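Local coordinates for protein polyketide Synthase III (Ectocarpus siliculosus, PDB 4B0N) that probably acts as a type III polyketide synthase, an acyltransferase of the chalcone/stilbene synthase family linked to phlorotannin monomer biosynthesis, at residues A[61-66]-A[78-83]; A[72-77]-A[230-235]; A[126-131]-A[161-166]; A[157-162]-A[219-224]. All coordinates share one frame; numbering follows the deposited sequence.

Interaction 1 of 4, residues A[61-66]-A[78-83]; sequences EALAVA and VLERIY. With ACD (arachidonic acid), chain D.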
loop_
_atom_site.group_PDB
_atom_site.type_symbol
_atom_site.label_atom_id
_atom_site.label_comp_id
_atom_site.label_asym_id
_atom_site.label_seq_id
_atom_site.Cartn_x
_atom_site.Cartn_y
_atom_site.Cartn_z
ATOM N N GLU A 61 -5.972 18.413 -29.396
ATOM C CA GLU A 61 -6.842 19.070 -28.416
ATOM C C GLU A 61 -6.064 19.453 -27.157
ATOM O O GLU A 61 -6.124 20.600 -26.709
ATOM C CB GLU A 61 -8.024 18.165 -28.046
ATOM C CG GLU A 61 -9.167 18.156 -29.055
ATOM C CD GLU A 61 -10.156 17.017 -28.834
ATOM O OE1 GLU A 61 -9.923 16.168 -27.942
ATOM O OE2 GLU A 61 -11.172 16.961 -29.563
ATOM N N ALA A 62 -5.330 18.484 -26.607
ATOM C CA ALA A 62 -4.522 18.679 -25.401
ATOM C C ALA A 62 -3.475 19.782 -25.569
ATOM O O ALA A 62 -3.258 20.578 -24.651
ATOM C CB ALA A 62 -3.861 17.373 -24.991
ATOM N N LEU A 63 -2.843 19.824 -26.742
ATOM C CA LEU A 63 -1.842 20.840 -27.070
ATOM C C LEU A 63 -2.438 22.246 -27.075
ATOM O O LEU A 63 -1.779 23.209 -26.666
ATOM C CB LEU A 63 -1.185 20.532 -28.423
ATOM C CG LEU A 63 -0.241 21.554 -29.070
ATOM C CD1 LEU A 63 0.966 21.863 -28.193
ATOM C CD2 LEU A 63 0.208 21.062 -30.437
ATOM N N ALA A 64 -3.681 22.350 -27.541
ATOM C CA ALA A 64 -4.376 23.630 -27.627
ATOM C C ALA A 64 -4.714 24.173 -26.240
ATOM O O ALA A 64 -4.649 25.383 -26.011
ATOM C CB ALA A 64 -5.631 23.494 -28.478
ATOM N N VAL A 65 -5.061 23.271 -25.323
ATOM C CA VAL A 65 -5.386 23.634 -23.942
ATOM C C VAL A 65 -4.113 24.012 -23.178
ATOM O O VAL A 65 -4.143 24.867 -22.287
ATOM C CB VAL A 65 -6.143 22.495 -23.212
ATOM C CG1 VAL A 65 -6.529 22.906 -21.797
ATOM C CG2 VAL A 65 -7.388 22.094 -23.988
ATOM N N ALA A 66 -3.000 23.381 -23.545
ATOM C CA ALA A 66 -1.707 23.645 -22.920
ATOM C C ALA A 66 -1.128 24.998 -23.335
ATOM O O ALA A 66 -0.565 25.719 -22.509
ATOM C CB ALA A 66 -0.728 22.528 -23.242
ATOM N N VAL A 78 8.310 25.315 -26.968
ATOM C CA VAL A 78 8.698 23.909 -26.895
ATOM C C VAL A 78 7.483 22.983 -27.028
ATOM O O VAL A 78 7.593 21.882 -27.573
ATOM C CB VAL A 78 9.438 23.609 -25.569
ATOM C CG1 VAL A 78 10.046 22.215 -25.581
ATOM C CG2 VAL A 78 10.527 24.643 -25.313
ATOM N N LEU A 79 6.330 23.451 -26.548
ATOM C CA LEU A 79 5.128 22.620 -26.380
ATOM C C LEU A 79 4.680 21.826 -27.607
ATOM O O LEU A 79 4.276 20.670 -27.481
ATOM C CB LEU A 79 3.955 23.457 -25.851
ATOM C CG LEU A 79 3.961 23.910 -24.386
ATOM C CD1 LEU A 79 2.756 24.796 -24.115
ATOM C CD2 LEU A 79 3.976 22.729 -23.426
ATOM N N GLU A 80 4.752 22.449 -28.782
ATOM C CA GLU A 80 4.276 21.830 -30.022
ATOM C C GLU A 80 5.100 20.615 -30.445
ATOM O O GLU A 80 4.576 19.686 -31.064
ATOM C CB GLU A 80 4.216 22.860 -31.152
ATOM C CG GLU A 80 3.414 22.398 -32.361
ATOM C CD GLU A 80 2.507 23.476 -32.921
ATOM O OE1 GLU A 80 2.499 24.609 -32.384
ATOM O OE2 GLU A 80 1.789 23.186 -33.903
ATOM N N ARG A 81 6.384 20.627 -30.104
ATOM C CA ARG A 81 7.258 19.495 -30.376
ATOM C C ARG A 81 7.056 18.357 -29.366
ATOM O O ARG A 81 7.096 17.183 -29.740
ATOM C CB ARG A 81 8.721 19.949 -30.426
ATOM C CG ARG A 81 9.726 18.858 -30.778
ATOM C CD ARG A 81 9.490 18.247 -32.152
ATOM N NE ARG A 81 10.317 17.055 -32.346
ATOM C CZ ARG A 81 11.466 17.028 -33.018
ATOM N NH1 ARG A 81 11.946 18.127 -33.590
ATOM N NH2 ARG A 81 12.131 15.888 -33.125
ATOM N N ILE A 82 6.830 18.707 -28.100
ATOM C CA ILE A 82 6.621 17.710 -27.039
ATOM C C ILE A 82 5.408 16.822 -27.331
ATOM O O ILE A 82 5.482 15.597 -27.200
ATOM C CB ILE A 82 6.476 18.359 -25.638
ATOM C CG1 ILE A 82 7.706 19.212 -25.303
ATOM C CG2 ILE A 82 6.270 17.292 -24.566
ATOM C CD1 ILE A 82 7.645 19.900 -23.953
ATOM N N TYR A 83 4.308 17.454 -27.743
ATOM C CA TYR A 83 3.041 16.767 -28.011
ATOM C C TYR A 83 3.035 16.007 -29.340
ATOM O O TYR A 83 2.389 14.964 -29.460
ATOM C CB TYR A 83 1.873 17.757 -27.941
ATOM C CG TYR A 83 1.444 18.104 -26.526
ATOM C CD1 TYR A 83 2.208 18.961 -25.729
ATOM C CD2 TYR A 83 0.271 17.577 -25.984
ATOM C CE1 TYR A 83 1.819 19.276 -24.436
ATOM C CE2 TYR A 83 -0.127 17.889 -24.692
ATOM C CZ TYR A 83 0.649 18.737 -23.925
ATOM O OH TYR A 83 0.258 19.046 -22.643
HETATM C C1 ACD D . 6.530 7.309 -13.525
HETATM C C2 ACD D . 5.962 7.174 -12.129
HETATM C C3 ACD D . 4.540 7.727 -12.095
HETATM C C4 ACD D . 4.240 8.391 -10.757
HETATM C C5 ACD D . 3.030 9.284 -10.882
HETATM C C6 ACD D . 2.597 9.987 -9.838
HETATM C C7 ACD D . 1.376 10.863 -9.987
HETATM C C8 ACD D . 1.727 12.219 -10.548
HETATM C C9 ACD D . 0.803 12.896 -11.228
HETATM C C10 ACD D . 1.117 14.260 -11.797
HETATM C C11 ACD D . 1.006 14.236 -13.300
HETATM C C12 ACD D . 0.300 15.169 -13.934
HETATM C C13 ACD D . 0.204 15.134 -15.441
HETATM C C14 ACD D . -1.231 15.272 -15.890
HETATM C C15 ACD D . -1.536 15.082 -17.172
HETATM C C16 ACD D . -2.960 15.215 -17.654
HETATM C C17 ACD D . -3.199 16.648 -18.115
HETATM C C18 ACD D . -3.298 16.765 -19.632
HETATM C C19 ACD D . -2.581 18.023 -20.105
HETATM C C20 ACD D . -2.878 18.310 -21.559
HETATM O O1 ACD D . 7.107 6.325 -14.042
#
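Leu-63 and Tyr-83 face each other where helix 59-68 runs back along helix 79-84; over these short segments the axes are nearly antiparallel, at 154°, and 10.0 Å apart at their closest. The Tyr-83 ring points into the space between them. With CG anti to its own carbonyl carbon (chi1 -78°), the ring starts off beside the backbone N and lies against the first helix. The backbone covers one of its faces: Leu-63 CA makes a CH-pi contact 4.2 Å from the ring centroid, displaced toward the rim. Two alanines one turn apart approach the ring obliquely, Ala-62 CB at CE2 of Tyr-83 (3.8 Å) and Ala-66 CB at its OH (3.7 Å). Leu-63 forks over the second helix. Its CD1 settles on Leu-79 O at 3.6 Å and also touches Tyr-83 CD1, while its CD2 meets Glu-80 CG at 4.0 Å, the two side chains crossing at about a right angle. Leu-79 answers with CD1 laid against the carbonyl of Ala-66. Ala-241 of helix 234-242 also touches the Tyr-83 side chain. The tail methyl of arachidonic acid, C20, lies near the plane of the ring at its edge, 3.4 Å from Tyr-83 OH, and also touches Ala-62 CB. This antiparallel helix pair thus forms part of the wall at the tail end of the arachidonic acid pocket.

Interaction 2 of 4, residues A[72-77]-A[230-235]; sequences LESIKP and FDDNIN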
loop_
_atom_site.group_PDB
_atom_site.type_symbol
_atom_site.label_atom_id
_atom_site.label_comp_id
_atom_site.label_asym_id
_atom_site.label_seq_id
_atom_site.Cartn_x
_atom_site.Cartn_y
_atom_site.Cartn_z
ATOM N N LEU A 72 2.717 29.786 -18.515
ATOM C CA LEU A 72 3.658 28.833 -19.111
ATOM C C LEU A 72 4.587 29.513 -20.118
ATOM O O LEU A 72 5.209 28.848 -20.954
ATOM C CB LEU A 72 2.911 27.675 -19.789
ATOM C CG LEU A 72 2.249 26.573 -18.954
ATOM C CD1 LEU A 72 1.413 25.680 -19.855
ATOM C CD2 LEU A 72 3.272 25.745 -18.193
ATOM N N GLU A 73 4.687 30.837 -20.025
ATOM C CA GLU A 73 5.404 31.627 -21.027
ATOM C C GLU A 73 6.920 31.696 -20.784
ATOM O O GLU A 73 7.497 32.769 -20.574
ATOM C CB GLU A 73 4.758 33.010 -21.193
ATOM C CG GLU A 73 3.365 32.938 -21.813
ATOM C CD GLU A 73 2.658 34.279 -21.914
ATOM O OE1 GLU A 73 3.264 35.322 -21.591
ATOM O OE2 GLU A 73 1.480 34.286 -22.330
ATOM N N SER A 74 7.538 30.517 -20.812
ATOM C CA SER A 74 8.989 30.342 -20.764
ATOM C C SER A 74 9.328 29.030 -21.467
ATOM O O SER A 74 10.478 28.786 -21.840
ATOM C CB SER A 74 9.490 30.314 -19.318
ATOM O OG SER A 74 10.865 29.974 -19.252
ATOM N N ILE A 75 8.301 28.199 -21.641
ATOM C CA ILE A 75 8.409 26.891 -22.288
ATOM C C ILE A 75 7.371 26.740 -23.408
ATOM O O ILE A 75 7.148 25.641 -23.920
ATOM C CB ILE A 75 8.229 25.744 -21.270
ATOM C CG1 ILE A 75 6.890 25.887 -20.535
ATOM C CG2 ILE A 75 9.400 25.703 -20.292
ATOM C CD1 ILE A 75 6.302 24.578 -20.060
ATOM N N LYS A 76 6.746 27.858 -23.776
ATOM C CA LYS A 76 5.698 27.898 -24.801
ATOM C C LYS A 76 6.145 27.414 -26.196
ATOM O O LYS A 76 5.422 26.639 -26.829
ATOM C CB LYS A 76 5.088 29.309 -24.884
ATOM C CG LYS A 76 3.724 29.391 -25.563
ATOM C CD LYS A 76 2.611 28.825 -24.689
ATOM C CE LYS A 76 2.238 29.763 -23.549
ATOM N NZ LYS A 76 1.350 29.093 -22.560
ATOM N N PRO A 77 7.328 27.862 -26.679
ATOM C CA PRO A 77 7.769 27.443 -28.018
ATOM C C PRO A 77 8.139 25.960 -28.118
ATOM O O PRO A 77 8.262 25.426 -29.223
ATOM C CB PRO A 77 9.008 28.309 -28.265
ATOM C CG PRO A 77 9.512 28.645 -26.905
ATOM C CD PRO A 77 8.276 28.822 -26.078
ATOM N N PHE A 230 0.251 22.408 -14.545
ATOM C CA PHE A 230 0.834 23.217 -15.620
ATOM C C PHE A 230 1.849 24.237 -15.099
ATOM O O PHE A 230 1.658 25.453 -15.220
ATOM C CB PHE A 230 -0.252 23.895 -16.468
ATOM C CG PHE A 230 -0.744 23.057 -17.615
ATOM C CD1 PHE A 230 0.148 22.529 -18.547
ATOM C CD2 PHE A 230 -2.106 22.818 -17.784
ATOM C CE1 PHE A 230 -0.307 21.763 -19.612
ATOM C CE2 PHE A 230 -2.568 22.054 -18.846
ATOM C CZ PHE A 230 -1.666 21.527 -19.761
ATOM N N ASP A 231 2.922 23.725 -14.504
ATOM C CA ASP A 231 3.987 24.570 -13.983
ATOM C C ASP A 231 5.001 24.942 -15.064
ATOM O O ASP A 231 5.263 24.157 -15.981
ATOM C CB ASP A 231 4.676 23.905 -12.786
ATOM C CG ASP A 231 3.975 24.203 -11.468
ATOM O OD1 ASP A 231 2.726 24.263 -11.446
ATOM O OD2 ASP A 231 4.676 24.380 -10.450
ATOM N N ASP A 232 5.558 26.145 -14.936
ATOM C CA ASP A 232 6.508 26.701 -15.897
ATOM C C ASP A 232 7.827 25.931 -15.850
ATOM O O ASP A 232 8.885 26.479 -15.527
ATOM C CB ASP A 232 6.730 28.192 -15.616
ATOM C CG ASP A 232 7.129 28.973 -16.856
ATOM O OD1 ASP A 232 7.189 28.382 -17.957
ATOM O OD2 ASP A 232 7.376 30.191 -16.724
ATOM N N ASN A 233 7.737 24.651 -16.196
ATOM C CA ASN A 233 8.822 23.700 -16.040
ATOM C C ASN A 233 8.850 22.760 -17.237
ATOM O O ASN A 233 7.803 22.283 -17.678
ATOM C CB ASN A 233 8.611 22.907 -14.747
ATOM C CG ASN A 233 9.853 22.166 -14.303
ATOM O OD1 ASN A 233 10.329 21.258 -14.983
ATOM N ND2 ASN A 233 10.376 22.543 -13.143
ATOM N N ILE A 234 10.046 22.500 -17.758
ATOM C CA ILE A 234 10.215 21.611 -18.911
ATOM C C ILE A 234 9.810 20.182 -18.553
ATOM O O ILE A 234 9.128 19.513 -19.330
ATOM C CB ILE A 234 11.660 21.640 -19.475
ATOM C CG1 ILE A 234 12.023 23.037 -19.998
ATOM C CG2 ILE A 234 11.823 20.631 -20.603
ATOM C CD1 ILE A 234 12.596 23.981 -18.959
ATOM N N ASN A 235 10.217 19.732 -17.368
ATOM C CA ASN A 235 9.884 18.395 -16.882
ATOM C C ASN A 235 8.375 18.167 -16.772
ATOM O O ASN A 235 7.857 17.183 -17.303
ATOM C CB ASN A 235 10.583 18.115 -15.543
ATOM C CG ASN A 235 10.319 16.713 -15.019
ATOM O OD1 ASN A 235 9.970 16.535 -13.854
ATOM N ND2 ASN A 235 10.483 15.708 -15.878
#
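The wall of the arachidonic acid pocket is backed here by Leu-72, which packs on Phe-230 just ahead of helix 234-242. Leu-72 CD1 comes obliquely to Phe-230 CD1 at 3.6 Å, while His-240 stacks on the same ring and Tyr-117 meets it edge-to-face. The other methyl, Leu-72 CD2, sits 3.4 Å from both Phe-230 O and Asp-231 O. An alanine in place of Leu-72 would probably open a gap beside the Phe-230 ring and leave it freer to shift in the pocket wall. Further along, Ser-74 CB lies 3.3 Å from Asp-232 OD1. Ile-75 puts CG1 between its backbone N and carbonyl carbon (chi1 56°), which sets CG1 3.6 Å from Asp-232 OD1; the two side chains run past each other in opposite directions. Ile-75 CD1 ends 3.6 Å from Asn-233 O, and its CG2 touches Ile-234 CG1 at 3.8 Å. Asn-233 is the N-cap of the helix, its OD1 accepting from Asn-235 N at 2.8 Å. In the facing loop, Leu-72 O accepts from both Ser-74 N and Ile-75 N, from one face of its plane. These bonds each lie within one segment, and the two segments meet by van der Waals contact, much of it carbon against oxygen.

Interaction 3 of 4, residues A[126-131]-A[161-166]; sequences DKFKEK and SSTGFL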
loop_
_atom_site.group_PDB
_atom_site.type_symbol
_atom_site.label_atom_id
_atom_site.label_comp_id
_atom_site.label_asym_id
_atom_site.label_seq_id
_atom_site.Cartn_x
_atom_site.Cartn_y
_atom_site.Cartn_z
ATOM N N ASP A 126 -10.474 14.268 -3.216
ATOM C CA ASP A 126 -11.936 14.157 -3.166
ATOM C C ASP A 126 -12.521 13.884 -4.551
ATOM O O ASP A 126 -13.490 13.133 -4.687
ATOM C CB ASP A 126 -12.561 15.426 -2.572
ATOM C CG ASP A 126 -12.357 15.538 -1.063
ATOM O OD1 ASP A 126 -11.978 14.529 -0.421
ATOM O OD2 ASP A 126 -12.579 16.642 -0.518
ATOM N N LYS A 127 -11.922 14.504 -5.569
ATOM C CA LYS A 127 -12.279 14.262 -6.964
ATOM C C LYS A 127 -11.862 12.883 -7.465
ATOM O O LYS A 127 -12.554 12.287 -8.298
ATOM C CB LYS A 127 -11.669 15.329 -7.863
ATOM C CG LYS A 127 -12.688 16.223 -8.539
ATOM C CD LYS A 127 -13.396 15.519 -9.684
ATOM C CE LYS A 127 -14.193 16.518 -10.500
ATOM N NZ LYS A 127 -15.491 15.953 -10.950
ATOM N N PHE A 128 -10.727 12.387 -6.970
ATOM C CA PHE A 128 -10.275 11.038 -7.290
ATOM C C PHE A 128 -11.345 10.024 -6.900
ATOM O O PHE A 128 -11.716 9.172 -7.707
ATOM C CB PHE A 128 -8.953 10.713 -6.588
ATOM C CG PHE A 128 -8.457 9.322 -6.854
ATOM C CD1 PHE A 128 -8.881 8.252 -6.066
ATOM C CD2 PHE A 128 -7.579 9.073 -7.902
ATOM C CE1 PHE A 128 -8.438 6.963 -6.319
ATOM C CE2 PHE A 128 -7.129 7.785 -8.158
ATOM C CZ PHE A 128 -7.560 6.728 -7.366
ATOM N N LYS A 129 -11.836 10.131 -5.666
ATOM C CA LYS A 129 -12.895 9.260 -5.163
ATOM C C LYS A 129 -14.143 9.361 -6.029
ATOM O O LYS A 129 -14.708 8.347 -6.427
ATOM C CB LYS A 129 -13.238 9.604 -3.711
ATOM C CG LYS A 129 -14.275 8.685 -3.088
ATOM C CD LYS A 129 -14.582 9.087 -1.659
ATOM C CE LYS A 129 -15.828 8.381 -1.147
ATOM N NZ LYS A 129 -16.153 8.799 0.244
ATOM N N GLU A 130 -14.543 10.595 -6.328
ATOM C CA GLU A 130 -15.761 10.886 -7.084
ATOM C C GLU A 130 -15.805 10.193 -8.447
ATOM O O GLU A 130 -16.878 9.814 -8.920
ATOM C CB GLU A 130 -15.914 12.399 -7.270
ATOM C CG GLU A 130 -17.274 12.829 -7.798
ATOM C CD GLU A 130 -17.225 14.125 -8.590
ATOM O OE1 GLU A 130 -16.482 15.050 -8.191
ATOM O OE2 GLU A 130 -17.939 14.216 -9.612
ATOM N N LYS A 131 -14.641 10.022 -9.065
ATOM C CA LYS A 131 -14.568 9.501 -10.425
ATOM C C LYS A 131 -14.069 8.061 -10.504
ATOM O O LYS A 131 -14.416 7.338 -11.440
ATOM C CB LYS A 131 -13.699 10.414 -11.302
ATOM C CG LYS A 131 -14.260 11.815 -11.521
ATOM C CD LYS A 131 -15.323 11.840 -12.613
ATOM C CE LYS A 131 -15.867 13.243 -12.816
ATOM N NZ LYS A 131 -16.781 13.313 -13.988
ATOM N N SER A 161 -2.865 2.161 -6.403
ATOM C CA SER A 161 -2.868 3.527 -6.929
ATOM C C SER A 161 -1.756 4.388 -6.341
ATOM O O SER A 161 -1.440 4.287 -5.158
ATOM C CB SER A 161 -4.219 4.208 -6.692
ATOM O OG SER A 161 -4.342 5.371 -7.493
ATOM N N SER A 162 -1.169 5.230 -7.190
ATOM C CA SER A 162 -0.209 6.248 -6.773
ATOM C C SER A 162 -0.805 7.647 -6.968
ATOM O O SER A 162 -0.156 8.657 -6.682
ATOM C CB SER A 162 1.094 6.115 -7.569
ATOM O OG SER A 162 1.745 4.889 -7.295
ATOM N N THR A 163 -2.040 7.698 -7.456
ATOM C CA THR A 163 -2.721 8.969 -7.722
ATOM C C THR A 163 -3.929 9.202 -6.804
ATOM O O THR A 163 -4.624 10.217 -6.927
ATOM C CB THR A 163 -3.170 9.076 -9.195
ATOM O OG1 THR A 163 -3.959 7.931 -9.546
ATOM C CG2 THR A 163 -1.960 9.171 -10.119
ATOM N N GLY A 164 -4.166 8.268 -5.886
ATOM C CA GLY A 164 -5.294 8.364 -4.965
ATOM C C GLY A 164 -5.038 7.751 -3.603
ATOM O O GLY A 164 -4.535 6.631 -3.499
ATOM N N PHE A 165 -5.376 8.505 -2.560
ATOM C CA PHE A 165 -5.296 8.034 -1.181
ATOM C C PHE A 165 -6.540 8.533 -0.473
ATOM O O PHE A 165 -6.778 9.741 -0.399
ATOM C CB PHE A 165 -4.032 8.554 -0.484
ATOM C CG PHE A 165 -2.752 8.127 -1.144
ATOM C CD1 PHE A 165 -2.175 6.897 -0.845
ATOM C CD2 PHE A 165 -2.120 8.952 -2.067
ATOM C CE1 PHE A 165 -0.994 6.497 -1.453
ATOM C CE2 PHE A 165 -0.941 8.560 -2.682
ATOM C CZ PHE A 165 -0.377 7.331 -2.373
ATOM N N LEU A 166 -7.342 7.598 0.031
ATOM C CA LEU A 166 -8.682 7.925 0.514
ATOM C C LEU A 166 -8.955 7.374 1.903
ATOM O O LEU A 166 -8.500 6.278 2.239
ATOM C CB LEU A 166 -9.743 7.420 -0.472
ATOM C CG LEU A 166 -9.600 7.829 -1.945
ATOM C CD1 LEU A 166 -10.597 7.077 -2.810
ATOM C CD2 LEU A 166 -9.744 9.332 -2.132
#
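Phe-128 holds CG anti to its backbone N (chi1 179°), which starts the ring off helix 121-146 toward Gly-164, and Leu-166 holds CG anti to its carbonyl carbon (chi1 -53°), on the way to the edge of that ring. Gly-164 CA stands over the centre of the Phe-128 ring, 3.5 Å from the centroid and only 3° off the normal, a CH-pi contact made with bare backbone. Leu-166 CD1 comes in the ring plane to Phe-128 CD1, at 3.9 Å, and touches Lys-129 CB at 3.8 Å. This is the loop leaving strand 154-161 in the thiolase-like fold; Leu-166 N hydrogen-bonds a malonic acid that probably came from the crystallisation liquor, and Thr-163 touches arachidonic acid. In the dimer Phe-165 meets Phe-165 of the second subunit. An alanine in place of Phe-128 would probably open a gap over Gly-164 and leave the loop freer to move. Two oxygens approach obliquely from the same side of the ring plane as Gly-164 CA: Thr-163 O lies 3.3 Å from Phe-128 CD2, and Ser-161 OG is 3.5 Å from Phe-128 CZ. Both have polar partners elsewhere, Thr-163 O accepting from His-227 NE2 and Ser-161 OG facing acceptors on strand 215-223.

Interaction 4 of 4, residues A[157-162]-A[219-224]; sequences LVVVSS and ICVELS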
loop_
_atom_site.group_PDB
_atom_site.type_symbol
_atom_site.label_atom_id
_atom_site.label_comp_id
_atom_site.label_asym_id
_atom_site.label_seq_id
_atom_site.Cartn_x
_atom_site.Cartn_y
_atom_site.Cartn_z
ATOM N N LEU A 157 -9.156 -8.731 -1.963
ATOM C CA LEU A 157 -9.229 -7.536 -2.796
ATOM C C LEU A 157 -7.972 -6.693 -2.624
ATOM O O LEU A 157 -7.595 -6.338 -1.505
ATOM C CB LEU A 157 -10.484 -6.723 -2.459
ATOM C CG LEU A 157 -10.731 -5.366 -3.123
ATOM C CD1 LEU A 157 -10.824 -5.484 -4.638
ATOM C CD2 LEU A 157 -12.003 -4.755 -2.554
ATOM N N VAL A 158 -7.320 -6.393 -3.740
ATOM C CA VAL A 158 -6.123 -5.573 -3.725
ATOM C C VAL A 158 -6.311 -4.392 -4.667
ATOM O O VAL A 158 -6.489 -4.576 -5.875
ATOM C CB VAL A 158 -4.870 -6.381 -4.125
ATOM C CG1 VAL A 158 -3.647 -5.478 -4.194
ATOM C CG2 VAL A 158 -4.632 -7.526 -3.147
ATOM N N VAL A 159 -6.292 -3.185 -4.102
ATOM C CA VAL A 159 -6.373 -1.953 -4.884
ATOM C C VAL A 159 -4.989 -1.317 -4.962
ATOM O O VAL A 159 -4.255 -1.281 -3.974
ATOM C CB VAL A 159 -7.399 -0.959 -4.292
ATOM C CG1 VAL A 159 -7.395 0.361 -5.055
ATOM C CG2 VAL A 159 -8.796 -1.565 -4.292
ATOM N N VAL A 160 -4.642 -0.826 -6.148
ATOM C CA VAL A 160 -3.335 -0.230 -6.408
ATOM C C VAL A 160 -3.501 1.162 -7.018
ATOM O O VAL A 160 -4.198 1.325 -8.025
ATOM C CB VAL A 160 -2.501 -1.123 -7.355
ATOM C CG1 VAL A 160 -1.279 -0.380 -7.872
ATOM C CG2 VAL A 160 -2.087 -2.411 -6.661
ATOM N N SER A 161 -2.865 2.161 -6.403
ATOM C CA SER A 161 -2.868 3.527 -6.929
ATOM C C SER A 161 -1.756 4.388 -6.341
ATOM O O SER A 161 -1.440 4.287 -5.158
ATOM C CB SER A 161 -4.219 4.208 -6.692
ATOM O OG SER A 161 -4.342 5.371 -7.493
ATOM N N SER A 162 -1.169 5.230 -7.190
ATOM C CA SER A 162 -0.209 6.248 -6.773
ATOM C C SER A 162 -0.805 7.647 -6.968
ATOM O O SER A 162 -0.156 8.657 -6.682
ATOM C CB SER A 162 1.094 6.115 -7.569
ATOM O OG SER A 162 1.745 4.889 -7.295
ATOM N N ILE A 219 -6.835 -4.865 -8.657
ATOM C CA ILE A 219 -7.311 -3.734 -9.455
ATOM C C ILE A 219 -6.332 -2.570 -9.421
ATOM O O ILE A 219 -6.005 -2.051 -8.352
ATOM C CB ILE A 219 -8.699 -3.232 -8.992
ATOM C CG1 ILE A 219 -9.669 -4.404 -8.818
ATOM C CG2 ILE A 219 -9.256 -2.216 -9.983
ATOM C CD1 ILE A 219 -11.007 -4.029 -8.219
ATOM N N CYS A 220 -5.873 -2.170 -10.601
ATOM C CA CYS A 220 -5.081 -0.956 -10.753
ATOM C C CYS A 220 -5.955 0.180 -11.257
ATOM O O CYS A 220 -6.629 0.060 -12.282
ATOM C CB CYS A 220 -3.914 -1.185 -11.704
ATOM S SG CYS A 220 -2.676 -2.300 -11.019
ATOM N N VAL A 221 -5.948 1.277 -10.513
ATOM C CA VAL A 221 -6.712 2.455 -10.876
ATOM C C VAL A 221 -5.797 3.657 -10.793
ATOM O O VAL A 221 -4.986 3.771 -9.871
ATOM C CB VAL A 221 -7.954 2.646 -9.973
ATOM C CG1 VAL A 221 -7.558 2.800 -8.508
ATOM C CG2 VAL A 221 -8.792 3.828 -10.443
ATOM N N GLU A 222 -5.924 4.547 -11.768
ATOM C CA GLU A 222 -5.082 5.725 -11.825
ATOM C C GLU A 222 -5.795 6.892 -12.483
ATOM O O GLU A 222 -6.432 6.736 -13.526
ATOM C CB GLU A 222 -3.793 5.403 -12.571
ATOM C CG GLU A 222 -2.556 5.897 -11.854
ATOM C CD GLU A 222 -2.159 5.023 -10.676
ATOM O OE1 GLU A 222 -1.884 3.822 -10.883
ATOM O OE2 GLU A 222 -2.108 5.546 -9.544
ATOM N N LEU A 223 -5.691 8.058 -11.851
ATOM C CA LEU A 223 -6.260 9.297 -12.374
ATOM C C LEU A 223 -5.258 10.435 -12.228
ATOM O O LEU A 223 -5.313 11.198 -11.261
ATOM C CB LEU A 223 -7.559 9.656 -11.643
ATOM C CG LEU A 223 -8.890 9.012 -12.033
ATOM C CD1 LEU A 223 -9.022 7.597 -11.495
ATOM C CD2 LEU A 223 -10.012 9.876 -11.492
ATOM N N SER A 224 -4.341 10.542 -13.187
ATOM C CA SER A 224 -3.374 11.641 -13.199
ATOM C C SER A 224 -3.974 12.968 -13.694
ATOM O O SER A 224 -3.317 14.010 -13.630
ATOM C CB SER A 224 -2.108 11.262 -13.985
ATOM O OG SER A 224 -2.409 10.670 -15.234
HETATM O O HOH W 1 0.491 2.999 -8.605
#
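Leu-157 CD1 and Ile-219 CD1 meet at 3.9 Å, crossing obliquely, on one face of the mixed sheet of the thiolase-like fold, where strands 154-161 and 215-223 run parallel. On that face Val-159 CG1 also touches Val-221 CG1, at 4.2 Å. Helices 121-146 and 170-177 cover it: Val-136 packs on Ile-219 and Val-221, and Leu-174 on Leu-157 and Ile-219. The other face has Val-160 beside Cys-220, with Val-160 CB 3.9 Å from Cys-220 SG. Between the faces the backbones are paired by three hydrogen bonds. Ile-219 takes part in two, giving its N-H to Val-158 O and accepting from Val-160 N, and Val-221 N gives to Val-160 O at 3.0 Å. Where the strands end, the chemistry turns polar. Glu-222 bends at chi2 (77°), which turns CD toward the neighbouring strand. Its OE2 accepts from Ser-162 N at 2.6 Å through the syn lone pair. Ser-161 OG lies 3.0 Å from Glu-222 OE2 and 2.9 Å from Val-221 O, and which of them takes its proton is not settled. Thr-163 OG1 bonds OE2 as well, while Ser-367 OG bonds OE1. Ser-162 OG, which is also bonded to Gly-193 N, holds a water that donates a weak 3.4 Å bond to Glu-222 OE1.

Interaction 4 is the innermost contact, about 8 Å from the chain centre and wholly buried; interactions 1 and 2 lie at 24 and 27 Å, and interaction 2 is partly buried, most of its touching residues being exposed. Interactions 3 and 4 share Ser-161 and Ser-162 and touch through Thr-163 OG1, which lies 2.9 Å from Leu-223 N, a probable hydrogen bond. Interactions 1 and 2 form the second touching pair, Ala-66 packing on both Leu-72 and Phe-230. The chemistry changes with place: the sheet adds backbone and carboxylate hydrogen bonds to its apolar packing, whereas the helix pair, the outer loops and the Phe-128 contact rely on van der Waals and CH-pi packing. Each of the four contributes at least one residue to the arachidonic acid pocket.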